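Local structure of OBG-type G domain-containing protein (Pyrococcus horikoshii, 2E87) at residues A28-F32 / L44-R49; L85-F91 / A153-L157; I219-L225 / I240-L246; F254-E258 / N297-L301. The protein is of unknown function but binds GDP through an Obg-type G domain, and is probably a GTP-binding protein of the NOG1 family. All coordinates share one frame. Residue numbers count along the deposited sequence, not the author numbering.

Interaction 1 of 4, residues A28-F32 / L44-R49; sequences AASSF and LREELR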
loop_
_atom_site.group_PDB
_atom_site.type_symbol
_atom_site.label_atom_id
_atom_site.label_comp_id
_atom_site.label_asym_id
_atom_site.label_seq_id
_atom_site.Cartn_x
_atom_site.Cartn_y
_atom_site.Cartn_z
ATOM N N ALA A 28 -26.744 10.462 28.285
ATOM C CA ALA A 28 -27.200 9.237 28.930
ATOM C C ALA A 28 -27.566 9.414 30.389
ATOM O O ALA A 28 -28.440 8.709 30.884
ATOM C CB ALA A 28 -26.150 8.149 28.807
ATOM N N ALA A 29 -26.911 10.343 31.081
ATOM C CA ALA A 29 -27.181 10.548 32.500
ATOM C C ALA A 29 -28.486 11.284 32.815
ATOM O O ALA A 29 -29.150 10.970 33.819
ATOM C CB ALA A 29 -26.009 11.274 33.157
ATOM N N SER A 30 -28.863 12.246 31.973
ATOM C CA SER A 30 -30.087 13.002 32.229
ATOM C C SER A 30 -31.341 12.209 31.914
ATOM O O SER A 30 -32.375 12.436 32.530
ATOM C CB SER A 30 -30.110 14.303 31.433
ATOM O OG SER A 30 -30.209 14.031 30.048
ATOM N N SER A 31 -31.256 11.281 30.961
ATOM C CA SER A 31 -32.423 10.478 30.606
ATOM C C SER A 31 -32.427 9.114 31.298
ATOM O O SER A 31 -33.153 8.207 30.904
ATOM C CB SER A 31 -32.499 10.292 29.090
ATOM O OG SER A 31 -31.472 9.436 28.638
ATOM N N PHE A 32 -31.610 8.984 32.336
ATOM C CA PHE A 32 -31.508 7.756 33.116
ATOM C C PHE A 32 -32.426 7.950 34.312
ATOM O O PHE A 32 -32.511 9.056 34.843
ATOM C CB PHE A 32 -30.058 7.566 33.578
ATOM C CG PHE A 32 -29.820 6.327 34.406
ATOM C CD1 PHE A 32 -30.211 5.073 33.948
ATOM C CD2 PHE A 32 -29.156 6.412 35.625
ATOM C CE1 PHE A 32 -29.937 3.928 34.694
ATOM C CE2 PHE A 32 -28.878 5.272 36.375
ATOM C CZ PHE A 32 -29.267 4.031 35.909
ATOM N N LEU A 44 -25.391 5.777 40.877
ATOM C CA LEU A 44 -25.695 4.985 39.686
ATOM C C LEU A 44 -25.556 5.836 38.435
ATOM O O LEU A 44 -25.399 5.317 37.337
ATOM C CB LEU A 44 -27.121 4.430 39.734
ATOM C CG LEU A 44 -27.512 3.521 40.901
ATOM C CD1 LEU A 44 -28.963 3.089 40.732
ATOM C CD2 LEU A 44 -26.595 2.313 40.945
ATOM N N ARG A 45 -25.647 7.146 38.595
ATOM C CA ARG A 45 -25.519 8.034 37.454
ATOM C C ARG A 45 -24.048 8.170 37.113
ATOM O O ARG A 45 -23.664 8.099 35.947
ATOM C CB ARG A 45 -26.100 9.428 37.757
ATOM C CG ARG A 45 -27.560 9.579 37.406
ATOM C CD ARG A 45 -27.946 11.027 37.138
ATOM N NE ARG A 45 -29.381 11.148 36.886
ATOM C CZ ARG A 45 -30.299 11.251 37.844
ATOM N NH1 ARG A 45 -29.931 11.258 39.120
ATOM N NH2 ARG A 45 -31.585 11.328 37.529
ATOM N N GLU A 46 -23.241 8.376 38.150
ATOM C CA GLU A 46 -21.810 8.532 37.997
ATOM C C GLU A 46 -21.219 7.262 37.400
ATOM O O GLU A 46 -20.320 7.326 36.565
ATOM C CB GLU A 46 -21.194 8.861 39.351
ATOM C CG GLU A 46 -21.728 10.165 39.925
ATOM C CD GLU A 46 -21.259 11.391 39.154
ATOM O OE1 GLU A 46 -21.052 11.294 37.934
ATOM O OE2 GLU A 46 -21.114 12.466 39.766
ATOM N N GLU A 47 -21.740 6.113 37.819
ATOM C CA GLU A 47 -21.291 4.832 37.278
ATOM C C GLU A 47 -21.650 4.769 35.798
ATOM O O GLU A 47 -20.853 4.308 34.975
ATOM C CB GLU A 47 -21.972 3.665 37.991
ATOM C CG GLU A 47 -21.354 3.307 39.311
ATOM C CD GLU A 47 -22.176 2.290 40.079
ATOM O OE1 GLU A 47 -22.531 1.231 39.503
ATOM O OE2 GLU A 47 -22.457 2.554 41.262
ATOM N N LEU A 48 -22.853 5.231 35.462
ATOM C CA LEU A 48 -23.294 5.214 34.080
ATOM C C LEU A 48 -22.381 6.105 33.256
ATOM O O LEU A 48 -21.993 5.742 32.155
ATOM C CB LEU A 48 -24.743 5.699 33.958
ATOM C CG LEU A 48 -25.271 5.845 32.525
ATOM C CD1 LEU A 48 -25.267 4.499 31.792
ATOM C CD2 LEU A 48 -26.666 6.409 32.572
ATOM N N ARG A 49 -22.037 7.274 33.790
ATOM C CA ARG A 49 -21.165 8.186 33.070
ATOM C C ARG A 49 -19.814 7.535 32.816
ATOM O O ARG A 49 -19.302 7.576 31.693
ATOM C CB ARG A 49 -20.945 9.473 33.854
ATOM C CG ARG A 49 -22.128 10.399 33.917
ATOM C CD ARG A 49 -21.675 11.774 34.405
ATOM N NE ARG A 49 -22.756 12.756 34.397
ATOM C CZ ARG A 49 -23.712 12.819 35.314
ATOM N NH1 ARG A 49 -23.716 11.962 36.323
ATOM N NH2 ARG A 49 -24.679 13.722 35.206
#

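Interaction 2 of 4, residues L85-F91 / A153-L157; sequences LVDRDTF and AREVL. With SO4 (sulfate ion), chain C.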
loop_
_atom_site.group_PDB
_atom_site.type_symbol
_atom_site.label_atom_id
_atom_site.label_comp_id
_atom_site.label_asym_id
_atom_site.label_seq_id
_atom_site.Cartn_x
_atom_site.Cartn_y
_atom_site.Cartn_z
ATOM N N LEU A 85 5.765 5.684 1.898
ATOM C CA LEU A 85 4.870 6.819 2.070
ATOM C C LEU A 85 4.638 7.355 3.488
ATOM O O LEU A 85 4.477 8.563 3.671
ATOM C CB LEU A 85 3.501 6.490 1.458
ATOM C CG LEU A 85 3.444 6.244 -0.048
ATOM C CD1 LEU A 85 2.028 5.907 -0.471
ATOM C CD2 LEU A 85 3.926 7.483 -0.767
ATOM N N VAL A 86 4.614 6.486 4.489
ATOM C CA VAL A 86 4.311 6.957 5.840
ATOM C C VAL A 86 5.197 6.386 6.925
ATOM O O VAL A 86 5.028 6.719 8.099
ATOM C CB VAL A 86 2.839 6.632 6.185
ATOM C CG1 VAL A 86 1.936 7.133 5.077
ATOM C CG2 VAL A 86 2.638 5.124 6.347
ATOM N N ASP A 87 6.118 5.508 6.526
ATOM C CA ASP A 87 7.056 4.836 7.434
ATOM C C ASP A 87 6.435 3.708 8.250
ATOM O O ASP A 87 5.703 3.944 9.204
ATOM C CB ASP A 87 7.729 5.825 8.399
ATOM C CG ASP A 87 8.873 5.184 9.152
ATOM O OD1 ASP A 87 8.664 4.690 10.275
ATOM O OD2 ASP A 87 9.988 5.139 8.595
ATOM N N ARG A 88 6.773 2.479 7.881
ATOM C CA ARG A 88 6.234 1.301 8.540
ATOM C C ARG A 88 6.343 1.283 10.063
ATOM O O ARG A 88 5.378 0.955 10.752
ATOM C CB ARG A 88 6.907 0.041 8.003
ATOM C CG ARG A 88 6.270 -1.237 8.532
ATOM C CD ARG A 88 7.295 -2.337 8.701
ATOM N NE ARG A 88 7.944 -2.684 7.444
ATOM C CZ ARG A 88 7.460 -3.559 6.569
ATOM N NH1 ARG A 88 6.312 -4.190 6.818
ATOM N NH2 ARG A 88 8.129 -3.802 5.446
ATOM N N ASP A 89 7.524 1.606 10.581
ATOM C CA ASP A 89 7.754 1.573 12.018
ATOM C C ASP A 89 6.903 2.604 12.759
ATOM O O ASP A 89 6.375 2.331 13.832
ATOM C CB ASP A 89 9.249 1.759 12.303
ATOM C CG ASP A 89 9.585 1.659 13.787
ATOM O OD1 ASP A 89 9.854 2.719 14.402
ATOM O OD2 ASP A 89 9.575 0.531 14.340
ATOM N N THR A 90 6.756 3.779 12.174
ATOM C CA THR A 90 5.943 4.826 12.763
ATOM C C THR A 90 4.473 4.399 12.777
ATOM O O THR A 90 3.756 4.622 13.758
ATOM C CB THR A 90 6.074 6.144 11.966
ATOM O OG1 THR A 90 7.435 6.576 12.001
ATOM C CG2 THR A 90 5.196 7.236 12.555
ATOM N N PHE A 91 4.031 3.782 11.686
ATOM C CA PHE A 91 2.649 3.337 11.590
ATOM C C PHE A 91 2.333 2.304 12.666
ATOM O O PHE A 91 1.350 2.437 13.386
ATOM C CB PHE A 91 2.373 2.746 10.207
ATOM C CG PHE A 91 0.926 2.790 9.815
ATOM C CD1 PHE A 91 0.362 3.958 9.319
ATOM C CD2 PHE A 91 0.116 1.669 9.981
ATOM C CE1 PHE A 91 -0.982 4.011 8.995
ATOM C CE2 PHE A 91 -1.233 1.710 9.661
ATOM C CZ PHE A 91 -1.788 2.882 9.168
ATOM N N ALA A 153 -1.522 9.962 7.551
ATOM C CA ALA A 153 -1.004 8.803 6.836
ATOM C C ALA A 153 -2.162 8.234 6.005
ATOM O O ALA A 153 -1.956 7.700 4.918
ATOM C CB ALA A 153 -0.501 7.761 7.813
ATOM N N ARG A 154 -3.376 8.385 6.532
ATOM C CA ARG A 154 -4.582 7.892 5.877
ATOM C C ARG A 154 -4.807 8.577 4.538
ATOM O O ARG A 154 -5.136 7.937 3.543
ATOM C CB ARG A 154 -5.793 8.134 6.773
ATOM C CG ARG A 154 -7.121 7.864 6.105
ATOM C CD ARG A 154 -8.262 8.268 7.023
ATOM N NE ARG A 154 -9.573 8.061 6.416
ATOM C CZ ARG A 154 -9.975 8.631 5.284
ATOM N NH1 ARG A 154 -9.164 9.450 4.623
ATOM N NH2 ARG A 154 -11.190 8.384 4.813
ATOM N N GLU A 155 -4.627 9.890 4.525
ATOM C CA GLU A 155 -4.818 10.668 3.319
ATOM C C GLU A 155 -3.727 10.358 2.305
ATOM O O GLU A 155 -4.002 10.212 1.123
ATOM C CB GLU A 155 -4.821 12.158 3.666
ATOM C CG GLU A 155 -5.612 13.033 2.705
ATOM C CD GLU A 155 -7.075 12.626 2.596
ATOM O OE1 GLU A 155 -7.758 12.517 3.636
ATOM O OE2 GLU A 155 -7.546 12.416 1.463
ATOM N N VAL A 156 -2.492 10.245 2.774
ATOM C CA VAL A 156 -1.358 9.958 1.897
ATOM C C VAL A 156 -1.451 8.583 1.251
ATOM O O VAL A 156 -1.061 8.406 0.097
ATOM C CB VAL A 156 -0.003 10.009 2.660
ATOM C CG1 VAL A 156 1.102 9.426 1.794
ATOM C CG2 VAL A 156 0.354 11.443 3.034
ATOM N N LEU A 157 -1.967 7.615 1.999
ATOM C CA LEU A 157 -2.053 6.251 1.501
ATOM C C LEU A 157 -3.035 6.054 0.357
ATOM O O LEU A 157 -3.019 5.017 -0.311
ATOM C CB LEU A 157 -2.364 5.293 2.646
ATOM C CG LEU A 157 -1.198 5.118 3.620
ATOM C CD1 LEU A 157 -1.646 4.249 4.777
ATOM C CD2 LEU A 157 -0.001 4.504 2.904
HETATM S S SO4 C . -12.319 11.407 3.007
HETATM O O1 SO4 C . -12.330 10.482 1.771
HETATM O O2 SO4 C . -13.353 12.521 2.881
HETATM O O3 SO4 C . -12.715 10.516 4.198
HETATM O O4 SO4 C . -10.938 12.059 3.132
#

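Interaction 3 of 4, residues I219-L225 / I240-L246; sequences IDTPGLL and ILALRYL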
loop_
_atom_site.group_PDB
_atom_site.type_symbol
_atom_site.label_atom_id
_atom_site.label_comp_id
_atom_site.label_asym_id
_atom_site.label_seq_id
_atom_site.Cartn_x
_atom_site.Cartn_y
_atom_site.Cartn_z
ATOM N N ILE A 219 3.204 -2.978 -17.225
ATOM C CA ILE A 219 3.424 -1.619 -16.724
ATOM C C ILE A 219 4.745 -1.085 -17.250
ATOM O O ILE A 219 5.661 -1.849 -17.543
ATOM C CB ILE A 219 3.496 -1.539 -15.174
ATOM C CG1 ILE A 219 4.741 -2.257 -14.666
ATOM C CG2 ILE A 219 2.263 -2.149 -14.553
ATOM C CD1 ILE A 219 4.978 -2.081 -13.177
ATOM N N ASP A 220 4.833 0.230 -17.414
ATOM C CA ASP A 220 6.104 0.820 -17.832
ATOM C C ASP A 220 6.656 1.572 -16.622
ATOM O O ASP A 220 5.949 1.773 -15.624
ATOM C CB ASP A 220 5.962 1.731 -19.063
ATOM C CG ASP A 220 4.979 2.857 -18.872
ATOM O OD1 ASP A 220 4.332 2.957 -17.805
ATOM O OD2 ASP A 220 4.857 3.650 -19.824
ATOM N N THR A 221 7.909 1.993 -16.695
ATOM C CA THR A 221 8.513 2.618 -15.538
ATOM C C THR A 221 9.093 4.013 -15.692
ATOM O O THR A 221 10.168 4.306 -15.163
ATOM C CB THR A 221 9.592 1.688 -15.005
ATOM O OG1 THR A 221 10.547 1.427 -16.039
ATOM C CG2 THR A 221 8.971 0.369 -14.564
ATOM N N PRO A 222 8.381 4.908 -16.384
ATOM C CA PRO A 222 8.959 6.252 -16.522
ATOM C C PRO A 222 9.240 6.851 -15.141
ATOM O O PRO A 222 8.426 6.736 -14.224
ATOM C CB PRO A 222 7.878 7.022 -17.281
ATOM C CG PRO A 222 6.600 6.406 -16.726
ATOM C CD PRO A 222 6.936 4.909 -16.691
ATOM N N GLY A 223 10.399 7.476 -14.999
ATOM C CA GLY A 223 10.750 8.080 -13.732
ATOM C C GLY A 223 11.231 7.094 -12.691
ATOM O O GLY A 223 11.606 7.503 -11.595
ATOM N N LEU A 224 11.235 5.807 -13.027
ATOM C CA LEU A 224 11.662 4.775 -12.093
ATOM C C LEU A 224 12.843 3.930 -12.607
ATOM O O LEU A 224 13.886 3.830 -11.949
ATOM C CB LEU A 224 10.466 3.864 -11.758
ATOM C CG LEU A 224 9.191 4.531 -11.179
ATOM C CD1 LEU A 224 8.078 3.494 -11.005
ATOM C CD2 LEU A 224 9.493 5.203 -9.824
ATOM N N LEU A 225 12.690 3.322 -13.778
ATOM C CA LEU A 225 13.756 2.497 -14.314
ATOM C C LEU A 225 14.289 3.063 -15.613
ATOM O O LEU A 225 14.711 2.322 -16.502
ATOM C CB LEU A 225 13.262 1.061 -14.514
ATOM C CG LEU A 225 12.998 0.308 -13.208
ATOM C CD1 LEU A 225 12.476 -1.074 -13.516
ATOM C CD2 LEU A 225 14.288 0.213 -12.391
ATOM N N ILE A 240 11.544 2.422 -5.919
ATOM C CA ILE A 240 11.870 1.856 -7.224
ATOM C C ILE A 240 12.082 0.365 -7.074
ATOM O O ILE A 240 11.513 -0.430 -7.823
ATOM C CB ILE A 240 13.172 2.471 -7.784
ATOM C CG1 ILE A 240 12.955 3.945 -8.113
ATOM C CG2 ILE A 240 13.644 1.697 -9.003
ATOM C CD1 ILE A 240 14.265 4.707 -8.284
ATOM N N LEU A 241 12.888 -0.017 -6.090
ATOM C CA LEU A 241 13.179 -1.424 -5.885
ATOM C C LEU A 241 11.985 -2.243 -5.430
ATOM O O LEU A 241 12.045 -3.475 -5.421
ATOM C CB LEU A 241 14.333 -1.593 -4.896
ATOM C CG LEU A 241 15.681 -1.011 -5.336
ATOM C CD1 LEU A 241 16.738 -1.376 -4.307
ATOM C CD2 LEU A 241 16.071 -1.552 -6.700
ATOM N N ALA A 242 10.906 -1.564 -5.051
ATOM C CA ALA A 242 9.693 -2.248 -4.628
ATOM C C ALA A 242 9.146 -3.068 -5.808
ATOM O O ALA A 242 8.443 -4.063 -5.609
ATOM C CB ALA A 242 8.641 -1.235 -4.163
ATOM N N LEU A 243 9.476 -2.647 -7.030
ATOM C CA LEU A 243 9.018 -3.340 -8.242
ATOM C C LEU A 243 9.428 -4.815 -8.235
ATOM O O LEU A 243 8.850 -5.616 -8.955
ATOM C CB LEU A 243 9.550 -2.631 -9.505
ATOM C CG LEU A 243 9.102 -1.165 -9.697
ATOM C CD1 LEU A 243 9.729 -0.562 -10.943
ATOM C CD2 LEU A 243 7.593 -1.091 -9.792
ATOM N N ARG A 244 10.408 -5.169 -7.402
ATOM C CA ARG A 244 10.871 -6.555 -7.276
ATOM C C ARG A 244 9.727 -7.444 -6.807
ATOM O O ARG A 244 9.672 -8.635 -7.144
ATOM C CB ARG A 244 11.991 -6.695 -6.236
ATOM C CG ARG A 244 13.270 -5.929 -6.498
ATOM C CD ARG A 244 14.285 -6.196 -5.377
ATOM N NE ARG A 244 15.502 -5.395 -5.517
ATOM C CZ ARG A 244 16.531 -5.430 -4.673
ATOM N NH1 ARG A 244 16.502 -6.233 -3.617
ATOM N NH2 ARG A 244 17.590 -4.654 -4.882
ATOM N N TYR A 245 8.831 -6.867 -6.012
ATOM C CA TYR A 245 7.701 -7.606 -5.467
ATOM C C TYR A 245 6.441 -7.611 -6.331
ATOM O O TYR A 245 5.477 -8.310 -6.021
ATOM C CB TYR A 245 7.380 -7.064 -4.078
ATOM C CG TYR A 245 8.570 -7.125 -3.157
ATOM C CD1 TYR A 245 9.003 -5.999 -2.479
ATOM C CD2 TYR A 245 9.260 -8.320 -2.964
ATOM C CE1 TYR A 245 10.099 -6.055 -1.621
ATOM C CE2 TYR A 245 10.349 -8.393 -2.113
ATOM C CZ TYR A 245 10.765 -7.257 -1.443
ATOM O OH TYR A 245 11.839 -7.329 -0.593
ATOM N N LEU A 246 6.451 -6.827 -7.400
ATOM C CA LEU A 246 5.326 -6.740 -8.326
ATOM C C LEU A 246 5.648 -7.471 -9.637
ATOM O O LEU A 246 4.896 -8.345 -10.076
ATOM C CB LEU A 246 5.026 -5.282 -8.629
ATOM C CG LEU A 246 3.922 -4.976 -9.629
ATOM C CD1 LEU A 246 2.574 -5.489 -9.144
ATOM C CD2 LEU A 246 3.880 -3.473 -9.799
#

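Interaction 4 of 4, residues F254-E258 / N297-L301; sequences FDPSE and NIKRL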
loop_
_atom_site.group_PDB
_atom_site.type_symbol
_atom_site.label_atom_id
_atom_site.label_comp_id
_atom_site.label_asym_id
_atom_site.label_seq_id
_atom_site.Cartn_x
_atom_site.Cartn_y
_atom_site.Cartn_z
ATOM N N PHE A 254 16.169 -1.334 -25.651
ATOM C CA PHE A 254 17.326 -0.561 -26.109
ATOM C C PHE A 254 16.865 0.156 -27.383
ATOM O O PHE A 254 16.011 -0.359 -28.103
ATOM C CB PHE A 254 18.496 -1.461 -26.523
ATOM C CG PHE A 254 19.295 -2.015 -25.384
ATOM C CD1 PHE A 254 19.090 -3.318 -24.945
ATOM C CD2 PHE A 254 20.286 -1.247 -24.778
ATOM C CE1 PHE A 254 19.863 -3.850 -23.922
ATOM C CE2 PHE A 254 21.062 -1.763 -23.759
ATOM C CZ PHE A 254 20.855 -3.067 -23.328
ATOM N N ASP A 255 17.430 1.330 -27.658
ATOM C CA ASP A 255 17.123 2.085 -28.875
ATOM C C ASP A 255 18.451 2.293 -29.605
ATOM O O ASP A 255 19.140 3.287 -29.393
ATOM C CB ASP A 255 16.489 3.446 -28.548
ATOM C CG ASP A 255 16.362 4.345 -29.784
ATOM O OD1 ASP A 255 16.557 3.834 -30.912
ATOM O OD2 ASP A 255 16.066 5.556 -29.637
ATOM N N PRO A 256 18.823 1.353 -30.476
ATOM C CA PRO A 256 20.083 1.437 -31.229
ATOM C C PRO A 256 20.259 2.682 -32.095
ATOM O O PRO A 256 21.374 3.030 -32.453
ATOM C CB PRO A 256 20.074 0.159 -32.066
ATOM C CG PRO A 256 19.223 -0.769 -31.280
ATOM C CD PRO A 256 18.103 0.116 -30.811
ATOM N N SER A 257 19.157 3.341 -32.432
ATOM C CA SER A 257 19.194 4.538 -33.264
ATOM C C SER A 257 19.692 5.756 -32.470
ATOM O O SER A 257 20.197 6.730 -33.037
ATOM C CB SER A 257 17.791 4.839 -33.784
ATOM O OG SER A 257 17.070 5.613 -32.829
ATOM N N GLU A 258 19.520 5.686 -31.156
ATOM C CA GLU A 258 19.907 6.746 -30.241
ATOM C C GLU A 258 19.014 7.966 -30.427
ATOM O O GLU A 258 19.300 9.035 -29.897
ATOM C CB GLU A 258 21.396 7.099 -30.402
ATOM C CG GLU A 258 22.326 5.925 -30.063
ATOM C CD GLU A 258 23.816 6.229 -30.239
ATOM O OE1 GLU A 258 24.159 7.320 -30.714
ATOM O OE2 GLU A 258 24.647 5.364 -29.900
ATOM N N ASN A 297 25.116 -0.054 -35.065
ATOM C CA ASN A 297 24.904 -0.210 -33.630
ATOM C C ASN A 297 24.244 -1.542 -33.278
ATOM O O ASN A 297 24.689 -2.231 -32.359
ATOM C CB ASN A 297 24.057 0.945 -33.080
ATOM C CG ASN A 297 24.824 2.261 -33.009
ATOM O OD1 ASN A 297 25.839 2.375 -32.312
ATOM N ND2 ASN A 297 24.335 3.264 -33.729
ATOM N N ILE A 298 23.193 -1.901 -34.016
ATOM C CA ILE A 298 22.466 -3.148 -33.774
ATOM C C ILE A 298 23.392 -4.357 -33.638
ATOM O O ILE A 298 23.073 -5.313 -32.923
ATOM C CB ILE A 298 21.446 -3.436 -34.901
ATOM C CG1 ILE A 298 20.454 -2.280 -35.019
ATOM C CG2 ILE A 298 20.696 -4.734 -34.608
ATOM C CD1 ILE A 298 19.346 -2.518 -36.032
ATOM N N LYS A 299 24.531 -4.319 -34.326
ATOM C CA LYS A 299 25.495 -5.409 -34.266
ATOM C C LYS A 299 26.152 -5.406 -32.900
ATOM O O LYS A 299 26.316 -6.456 -32.278
ATOM C CB LYS A 299 26.567 -5.253 -35.353
ATOM C CG LYS A 299 26.095 -5.600 -36.763
ATOM C CD LYS A 299 27.251 -5.595 -37.763
ATOM C CE LYS A 299 26.812 -6.078 -39.146
ATOM N NZ LYS A 299 27.973 -6.286 -40.064
ATOM N N ARG A 300 26.529 -4.215 -32.440
ATOM C CA ARG A 300 27.162 -4.068 -31.138
ATOM C C ARG A 300 26.195 -4.502 -30.048
ATOM O O ARG A 300 26.581 -5.188 -29.101
ATOM C CB ARG A 300 27.578 -2.615 -30.897
ATOM C CG ARG A 300 28.044 -2.355 -29.466
ATOM C CD ARG A 300 29.244 -3.229 -29.096
ATOM N NE ARG A 300 29.409 -3.386 -27.651
ATOM C CZ ARG A 300 29.512 -2.382 -26.785
ATOM N NH1 ARG A 300 29.465 -1.127 -27.212
ATOM N NH2 ARG A 300 29.667 -2.635 -25.490
ATOM N N LEU A 301 24.936 -4.103 -30.188
ATOM C CA LEU A 301 23.927 -4.457 -29.201
ATOM C C LEU A 301 23.722 -5.961 -29.101
ATOM O O LEU A 301 23.906 -6.537 -28.029
ATOM C CB LEU A 301 22.599 -3.770 -29.514
ATOM C CG LEU A 301 22.186 -2.774 -28.433
ATOM C CD1 LEU A 301 20.832 -2.185 -28.760
ATOM C CD2 LEU A 301 22.141 -3.475 -27.088
#

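Interaction 1 of 4, residues A28-F32 / L44-R49
This is a helix-to-helix surface contact at a helical hairpin, in the N-terminal helical region that the protein shares with the NOG1 family. The end of helix 14-30 and Phe32, two residues beyond it, meet helix 38-67 near its start. The two helices follow each other in the chain. The backbones come closest at Ala29 and Arg45, whose CA atoms are 5.8 Å apart. The small side chain of Ala29 allows this approach. One hydrogen bond crosses the contact: Arg45 NE gives to Ala29 O at 3.1 Å. Ala29 O lies at the end of its helix, where Ser31 leaves helical geometry, and within its own segment accepts a weak bond from Phe32 N (3.5 Å). Ala29 CB also sits over one face of the Arg49 guanidinium, 3.5 Å from Arg49 NH2. The apolar part centres on Leu48. Leu48 CD2 makes a CH-pi contact over the Phe32 ring, 4.1 Å from the centroid, and lies 4.2 Å from Ala28 CB. Phe32 CE2 reaches Leu44 CB at 3.9 Å. Beyond the pair, Glu46 and Arg49 face helix 122-142, where Glu46 forms a salt bridge with Arg129, and Glu47 touches helix 88-117.

Interaction 2 of 4, residues L85-F91 / A153-L157
The chain turns sharply at Asp87, and residues on both sides of this turn pack on the same helix end. Asp87 has positive phi. It follows helix 76-86 and is the N-cap of helix 88-117. Asp87 OD1 accepts from Thr90 N at 2.8 Å, the capping bond, and from Thr90 OG1, also at 2.8 Å. The contact across the segments is purely apolar, with no hydrogen bond. Val86 is central. Val86 CG1 lies 3.7 Å from Ala153 CB, 3.9 Å from Leu157 CD2 and 4.1 Å from Val156 CG1. The CA atoms of Val86 and Ala153 are 5.7 Å apart, a close approach that the small Ala153 permits. The site belongs to the N-terminal helical bundle, where the end of helix 144-156 meets the corner between two other helices. Leu85 CB touches Val156 CG1 at 3.8 Å. From beyond the turn, the Phe91 ring meets Ala153 edge-on, with Phe91 CE1 4.0 Å from Ala153 CB. Tyr149, one helical turn before Ala153, adds a hydrogen bond from its side chain to Val86 O. On the outer side of helix 144-156, Arg154 NH2 lies 2.7 Å from O3 of a sulfate, probably from the crystallisation liquor, which Lys158 also binds.

Interaction 3 of 4, residues I219-L225 / I240-L246
Ile240, on helix 234-241, opens the contacts of 240-246. Ile240 CG2 lies 3.6 Å from Leu224 O and 3.8 Å from Leu225 CD2, and Ile240 CG1 is 4.1 Å from Leu224 CD2. The CA atoms of Leu224 and Ile240 are 5.7 Å apart. Leu243 comes next and points into the contact. Leu243 CD1 reaches Leu225 CD1 and Thr221 CG2, both at 3.8 Å, and Leu243 CD2 is 4.4 Å from Ile219 CD1. Leu246 ends the series, with Leu246 CD2 3.8 Å from Ile219 CD1. The spacing of three follows from the chain's coiling: Leu243 N bonds to Ile240 O and Leu246 N to Leu243 O, both at 3.1 Å. All seven touching residues are buried, and no hydrogen bond crosses. Segment 219-225 carries Asp220-Thr221-Pro222-Gly223, the DxxG motif of G domains (G3), where switch II begins. Leu224 N and Leu225 N both bond to Thr221 O, which curls the chain after the strand. Thr221 OG1 is held by Ile172 O, and its side chain lies about 4 Å from that of the GDP-binding Lys180. Strand 214-220 runs beside strand 169-173 in the central sheet, while Ala242 and Tyr245 touch helix 76-86 of the helical region.

Interaction 4 of 4, residues F254-E258 / N297-L301
Apolar packing dominates this buried contact between the loop after strand 249-254 and helix 295-307. Pro256 and Leu301 are its main partners. Leu301 CD1 lies 3.3 Å from Pro256 CG and 3.3 Å from Phe254 CB, distances short for carbon-carbon contact, so the leucine is crowded here. Pro256 CB also meets Ile298 CG1 at 3.8 Å. The backbones are closest at Pro256 and Asn297, with CA atoms 5.6 Å apart.

The aromatic part is a CH-pi contact. Leu301 CD2 sits over the Phe254 ring, 3.5 Å from its centroid and only 8° off the ring normal.

Polar atoms also approach: Pro256 O is 3.2 Å from Asn297 ND2. Glu258 OE2 accepts a hydrogen bond from Leu264 N, at the start of helix 264-277.

Hydrogen bonds within the loop set its shape. A type I beta turn runs from Asp255 to Glu258, closed by Glu258 N to Asp255 O at 3.0 Å. Asp255 OD1 accepts from Ser257 N at 3.1 Å, an Asx turn, and from Ser257 OG at 2.7 Å.

The loop follows a parallel strand of the P-loop GTPase sheet. Asp255 OD2 forms a salt bridge with Lys289 of the NKxD (G4) motif, whose Asn288 and Asp291 bind GDP. Phe254 pairs with strand 283-287 through Val286, and Ile287 of that strand touches both Pro256 and Leu301.

The four contacts come in series along the chain, each closing before the next opens. Interactions 1 and 2 lie in the N-terminal helical region, with centres about 40 Å apart. Interactions 3 and 4 lie in the G domain, with centres about 24 Å apart. They sit at the ends of two strands of one mixed sheet, 214-220 and 249-254, with strand 169-173 between them. The centres of interactions 1 and 4 are about 82 Å apart, on opposite sides of the chain's centre, in an elongated molecule. Interactions 2 and 3 are neighbours across the two regions, about 8 Å apart at their nearest atoms. Helix 76-86 takes part in interaction 2 and touches residues of interaction 3, joining bundle and G domain.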